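Local atomic coordinates of tail spike protein gp49 (Pseudomonas phage LKA1, PDB entry 4RU4), a protein that forms the trimeric tailspike of a phage and probably acts as a lyase that cleaves the O-specific polysaccharide of its Pseudomonas host during entry. Residues A209-L223 and D234-Y247. Residues are numbered along the deposited sequence; the frame is centred on the assembly and turned at random.
Sequences ASIQIVGGTVPMNGL and DDVTVTLANNAGVY. With EDO (1,2-ethanediol), chain S.
Asn242 lays its side chain over the turn 217-220 of the neighbouring coil: CB and CG sit against Pro219 O, OD1 lies 3.3 Å from Met220 CA, and ND2 reaches Thr217 O at 2.8 Å. That acceptor lies in the amide plane of Asn242, while ND2 approaches from above the Thr217 carbonyl plane, not on a lone pair. With CG anti to the backbone N (chi1 -152°), the amide spans from one end of the turn to the other. Leu240 forks against the same turn, CD1 against Gly216 O and Pro219 CB, CD2 against Met220 O. These are successive coils of a right-handed parallel beta-helix, the pectin lyase-like fold: the axes of strands 212-214 and 237-240 approach to 4.7 Å, 6° from parallel. Aliphatic side chains stack inside, Ile213 on Val238 and Ile211 on Val236; outside, Gln212 and Thr237 lie side by side, pointing the same way, and Gln212 NE2 bonds Ala96 O. Just before these strands, where Ser210 and Asp235 both have positive phi, Ser210 OG donates to Asp235 OD2 (2.7 Å), on its anti side and somewhat out of the carboxylate plane, in one of two Asp235 conformers; OD1 there takes a 1,2-ethanediol hydroxyl. Past the far turn, Asn221 OD1 meets the Tyr247 ring at its edge, 3.7 Å from CD2, the amide and ring planes 88° apart; a water links this OD1 to Asn243 ND2, and Asn221 ND2 bonds Ser110 OG.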
loop_
_atom_site.group_PDB
_atom_site.type_symbol
_atom_site.label_atom_id
_atom_site.label_comp_id
_atom_site.label_asym_id
_atom_site.label_seq_id
_atom_site.Cartn_x
_atom_site.Cartn_y
_atom_site.Cartn_z
ATOM N N ALA B 209 2.076 -27.726 2.254
ATOM C CA ALA B 209 0.787 -27.054 2.363
ATOM C C ALA B 209 -0.241 -27.791 3.197
ATOM O O ALA B 209 -0.237 -29.020 3.259
ATOM C CB ALA B 209 0.227 -26.753 0.959
ATOM N N SER B 210 -1.106 -27.019 3.847
ATOM C CA SER B 210 -2.360 -27.552 4.368
ATOM C C SER B 210 -2.140 -28.662 5.357
ATOM O O SER B 210 -2.758 -29.739 5.234
ATOM C CB SER B 210 -3.196 -28.057 3.203
ATOM O OG SER B 210 -3.631 -26.963 2.418
ATOM N N ILE B 211 -1.245 -28.407 6.313
ATOM C CA ILE B 211 -0.976 -29.324 7.414
ATOM C C ILE B 211 -0.842 -28.478 8.684
ATOM O O ILE B 211 -0.734 -27.242 8.628
ATOM C CB ILE B 211 0.319 -30.148 7.207
ATOM C CG1 ILE B 211 1.535 -29.216 7.046
ATOM C CG2 ILE B 211 0.195 -31.109 6.015
ATOM C CD1 ILE B 211 2.896 -29.865 7.320
ATOM N N GLN B 212 -0.885 -29.148 9.817
ATOM C CA GLN B 212 -0.580 -28.525 11.098
ATOM C C GLN B 212 0.571 -29.274 11.774
ATOM O O GLN B 212 0.561 -30.505 11.868
ATOM C CB GLN B 212 -1.815 -28.492 12.000
ATOM C CG GLN B 212 -1.505 -28.055 13.454
ATOM C CD GLN B 212 -2.743 -27.708 14.274
ATOM O OE1 GLN B 212 -2.628 -27.034 15.291
ATOM N NE2 GLN B 212 -3.929 -28.177 13.847
ATOM N N ILE B 213 1.582 -28.529 12.191
ATOM C CA ILE B 213 2.672 -29.090 12.983
ATOM C C ILE B 213 2.445 -28.626 14.417
ATOM O O ILE B 213 2.387 -27.421 14.670
ATOM C CB ILE B 213 4.016 -28.561 12.469
ATOM C CG1 ILE B 213 4.339 -29.216 11.135
ATOM C CG2 ILE B 213 5.161 -28.812 13.502
ATOM C CD1 ILE B 213 5.499 -28.560 10.451
ATOM N N VAL B 214 2.268 -29.562 15.356
ATOM C CA VAL B 214 2.246 -29.172 16.769
ATOM C C VAL B 214 3.586 -29.587 17.330
ATOM O O VAL B 214 3.768 -30.749 17.738
ATOM C CB VAL B 214 1.109 -29.833 17.529
ATOM C CG1 VAL B 214 1.097 -29.367 19.005
ATOM C CG2 VAL B 214 -0.225 -29.516 16.833
ATOM N N GLY B 215 4.534 -28.642 17.312
ATOM C CA GLY B 215 5.941 -28.940 17.521
ATOM C C GLY B 215 6.379 -29.269 18.944
ATOM O O GLY B 215 7.281 -30.085 19.153
ATOM N N GLY B 216 5.753 -28.637 19.926
ATOM C CA GLY B 216 6.142 -28.854 21.307
ATOM C C GLY B 216 7.440 -28.136 21.662
ATOM O O GLY B 216 7.845 -27.153 21.019
ATOM N N THR B 217 8.122 -28.666 22.669
ATOM C CA THR B 217 9.254 -27.990 23.270
ATOM C C THR B 217 10.602 -28.469 22.789
ATOM O O THR B 217 11.606 -27.819 23.062
ATOM C CB THR B 217 9.249 -28.183 24.796
ATOM O OG1 THR B 217 9.266 -29.593 25.081
ATOM C CG2 THR B 217 7.990 -27.535 25.415
ATOM N N VAL B 218 10.658 -29.600 22.084
ATOM C CA VAL B 218 11.978 -30.155 21.714
ATOM C C VAL B 218 12.651 -29.628 20.425
ATOM O O VAL B 218 13.838 -29.268 20.447
ATOM C CB VAL B 218 11.967 -31.718 21.682
ATOM C CG1 VAL B 218 13.357 -32.238 21.301
ATOM C CG2 VAL B 218 11.527 -32.268 23.054
ATOM N N PRO B 219 11.927 -29.629 19.292
ATOM C CA PRO B 219 12.541 -29.232 18.010
ATOM C C PRO B 219 13.017 -27.795 18.049
ATOM O O PRO B 219 12.316 -26.996 18.637
ATOM C CB PRO B 219 11.377 -29.348 17.015
ATOM C CG PRO B 219 10.409 -30.331 17.674
ATOM C CD PRO B 219 10.499 -29.965 19.126
ATOM N N MET B 220 14.167 -27.470 17.453
ATOM C CA MET B 220 14.542 -26.065 17.309
ATOM C C MET B 220 13.642 -25.365 16.330
ATOM O O MET B 220 13.287 -24.205 16.541
ATOM C CB MET B 220 15.974 -25.901 16.806
ATOM C CG MET B 220 17.002 -26.504 17.721
ATOM S SD MET B 220 18.534 -25.571 17.642
ATOM C CE MET B 220 18.931 -25.659 15.902
ATOM N N ASN B 221 13.307 -26.053 15.233
ATOM C CA ASN B 221 12.496 -25.459 14.192
ATOM C C ASN B 221 11.261 -26.276 13.948
ATOM O O ASN B 221 11.299 -27.507 14.032
ATOM C CB ASN B 221 13.271 -25.439 12.877
ATOM C CG ASN B 221 14.618 -24.801 13.019
ATOM O OD1 ASN B 221 14.726 -23.650 13.449
ATOM N ND2 ASN B 221 15.669 -25.547 12.674
ATOM N N GLY B 222 10.169 -25.604 13.604
ATOM C CA GLY B 222 8.986 -26.314 13.144
ATOM C C GLY B 222 9.258 -26.811 11.746
ATOM O O GLY B 222 9.212 -28.013 11.482
ATOM N N LEU B 223 9.551 -25.889 10.838
ATOM C CA LEU B 223 9.926 -26.247 9.474
ATOM C C LEU B 223 11.227 -25.537 9.114
ATOM O O LEU B 223 11.345 -24.321 9.330
ATOM C CB LEU B 223 8.821 -25.831 8.507
ATOM C CG LEU B 223 9.139 -25.764 7.019
ATOM C CD1 LEU B 223 9.535 -27.128 6.456
ATOM C CD2 LEU B 223 7.919 -25.225 6.303
ATOM N N ASP B 234 2.340 -22.949 2.311
ATOM C CA ASP B 234 1.047 -22.293 2.141
ATOM C C ASP B 234 0.014 -22.982 3.017
ATOM O O ASP B 234 0.024 -24.213 3.139
ATOM C CB ASP B 234 0.610 -22.346 0.672
ATOM C CG ASP B 234 -0.759 -21.717 0.447
ATOM O OD1 ASP B 234 -0.964 -20.546 0.846
ATOM O OD2 ASP B 234 -1.644 -22.408 -0.098
ATOM N N ASP B 235 -0.828 -22.184 3.663
ATOM C CA ASP B 235 -1.957 -22.717 4.410
ATOM C C ASP B 235 -1.474 -23.686 5.504
ATOM O O ASP B 235 -2.064 -24.737 5.705
ATOM C CB ASP B 235 -2.911 -23.400 3.404
ATOM C CG ASP B 235 -4.222 -23.833 4.019
ATOM O OD1 ASP B 235 -4.688 -23.158 4.963
ATOM O OD2 ASP B 235 -4.790 -24.853 3.541
ATOM N N VAL B 236 -0.399 -23.347 6.216
ATOM C CA VAL B 236 0.042 -24.219 7.299
ATOM C C VAL B 236 -0.237 -23.597 8.654
ATOM O O VAL B 236 -0.301 -22.369 8.796
ATOM C CB VAL B 236 1.534 -24.667 7.229
ATOM C CG1 VAL B 236 1.852 -25.333 5.874
ATOM C CG2 VAL B 236 2.473 -23.509 7.538
ATOM N N THR B 237 -0.399 -24.455 9.644
ATOM C CA THR B 237 -0.491 -24.006 11.017
ATOM C C THR B 237 0.704 -24.589 11.772
ATOM O O THR B 237 0.941 -25.776 11.705
ATOM C CB THR B 237 -1.818 -24.454 11.658
ATOM O OG1 THR B 237 -2.903 -23.894 10.912
ATOM C CG2 THR B 237 -1.915 -23.946 13.105
ATOM N N VAL B 238 1.487 -23.756 12.454
ATOM C CA VAL B 238 2.637 -24.290 13.183
ATOM C C VAL B 238 2.640 -23.734 14.592
ATOM O O VAL B 238 2.525 -22.527 14.778
ATOM C CB VAL B 238 3.962 -23.901 12.496
ATOM C CG1 VAL B 238 5.153 -24.496 13.264
ATOM C CG2 VAL B 238 3.973 -24.363 11.003
ATOM N N THR B 239 2.768 -24.600 15.587
ATOM C CA THR B 239 3.004 -24.130 16.941
ATOM C C THR B 239 4.258 -24.803 17.458
ATOM O O THR B 239 4.627 -25.895 17.004
ATOM C CB THR B 239 1.829 -24.431 17.905
ATOM O OG1 THR B 239 1.712 -25.851 18.104
ATOM C CG2 THR B 239 0.533 -23.850 17.355
ATOM N N LEU B 240 4.922 -24.148 18.393
ATOM C CA LEU B 240 6.214 -24.617 18.855
ATOM C C LEU B 240 6.482 -23.861 20.133
ATOM O O LEU B 240 5.840 -22.837 20.393
ATOM C CB LEU B 240 7.304 -24.291 17.823
ATOM C CG LEU B 240 8.730 -24.796 18.070
ATOM C CD1 LEU B 240 8.777 -26.305 17.912
ATOM C CD2 LEU B 240 9.727 -24.123 17.157
ATOM N N ALA B 241 7.411 -24.374 20.932
ATOM C CA ALA B 241 7.888 -23.654 22.109
ATOM C C ALA B 241 9.397 -23.793 22.104
ATOM O O ALA B 241 9.964 -24.459 22.958
ATOM C CB ALA B 241 7.309 -24.259 23.367
ATOM N N ASN B 242 10.027 -23.184 21.112
ATOM C CA ASN B 242 11.463 -23.277 20.929
ATOM C C ASN B 242 12.004 -22.121 20.072
ATOM O O ASN B 242 11.606 -20.959 20.268
ATOM C CB ASN B 242 11.850 -24.654 20.363
ATOM C CG ASN B 242 13.274 -25.084 20.773
ATOM O OD1 ASN B 242 14.272 -24.572 20.255
ATOM N ND2 ASN B 242 13.361 -26.045 21.688
ATOM N N ASN B 243 12.908 -22.407 19.135
ATOM C CA ASN B 243 13.644 -21.319 18.478
ATOM C C ASN B 243 12.987 -20.649 17.275
ATOM O O ASN B 243 13.000 -19.427 17.192
ATOM C CB ASN B 243 15.074 -21.738 18.122
ATOM C CG ASN B 243 16.013 -20.531 17.976
ATOM O OD1 ASN B 243 16.261 -19.803 18.936
ATOM N ND2 ASN B 243 16.512 -20.313 16.777
ATOM N N ALA B 244 12.421 -21.423 16.342
ATOM C CA ALA B 244 11.828 -20.832 15.126
ATOM C C ALA B 244 10.684 -21.664 14.603
ATOM O O ALA B 244 10.862 -22.846 14.329
ATOM C CB ALA B 244 12.871 -20.675 14.032
ATOM N N GLY B 245 9.514 -21.051 14.465
ATOM C CA GLY B 245 8.392 -21.752 13.869
ATOM C C GLY B 245 8.741 -22.209 12.463
ATOM O O GLY B 245 8.639 -23.382 12.149
ATOM N N VAL B 246 9.161 -21.268 11.615
ATOM C CA VAL B 246 9.564 -21.563 10.238
ATOM C C VAL B 246 10.895 -20.853 10.005
ATOM O O VAL B 246 11.020 -19.668 10.292
ATOM C CB VAL B 246 8.528 -21.034 9.215
ATOM C CG1 VAL B 246 8.965 -21.315 7.787
ATOM C CG2 VAL B 246 7.168 -21.686 9.464
ATOM N N TYR B 247 11.876 -21.584 9.496
ATOM C CA TYR B 247 13.190 -21.013 9.243
ATOM C C TYR B 247 13.565 -21.289 7.805
ATOM O O TYR B 247 13.757 -22.441 7.437
ATOM C CB TYR B 247 14.217 -21.652 10.186
ATOM C CG TYR B 247 15.597 -21.006 10.223
ATOM C CD1 TYR B 247 16.094 -20.275 9.154
ATOM C CD2 TYR B 247 16.393 -21.129 11.348
ATOM C CE1 TYR B 247 17.363 -19.683 9.197
ATOM C CE2 TYR B 247 17.650 -20.544 11.410
ATOM C CZ TYR B 247 18.129 -19.825 10.326
ATOM O OH TYR B 247 19.385 -19.251 10.395
HETATM C C1 EDO S . -3.521 -21.159 8.573
HETATM O O1 EDO S . -4.124 -20.040 7.919
HETATM C C2 EDO S . -4.538 -22.275 8.708
HETATM O O2 EDO S . -5.198 -22.415 7.460
HETATM O O HOH W 1 -3.281 -25.814 8.946
HETATM O O HOH W 2 3.400 -26.716 20.114
HETATM O O HOH W 3 16.704 -22.252 14.769
#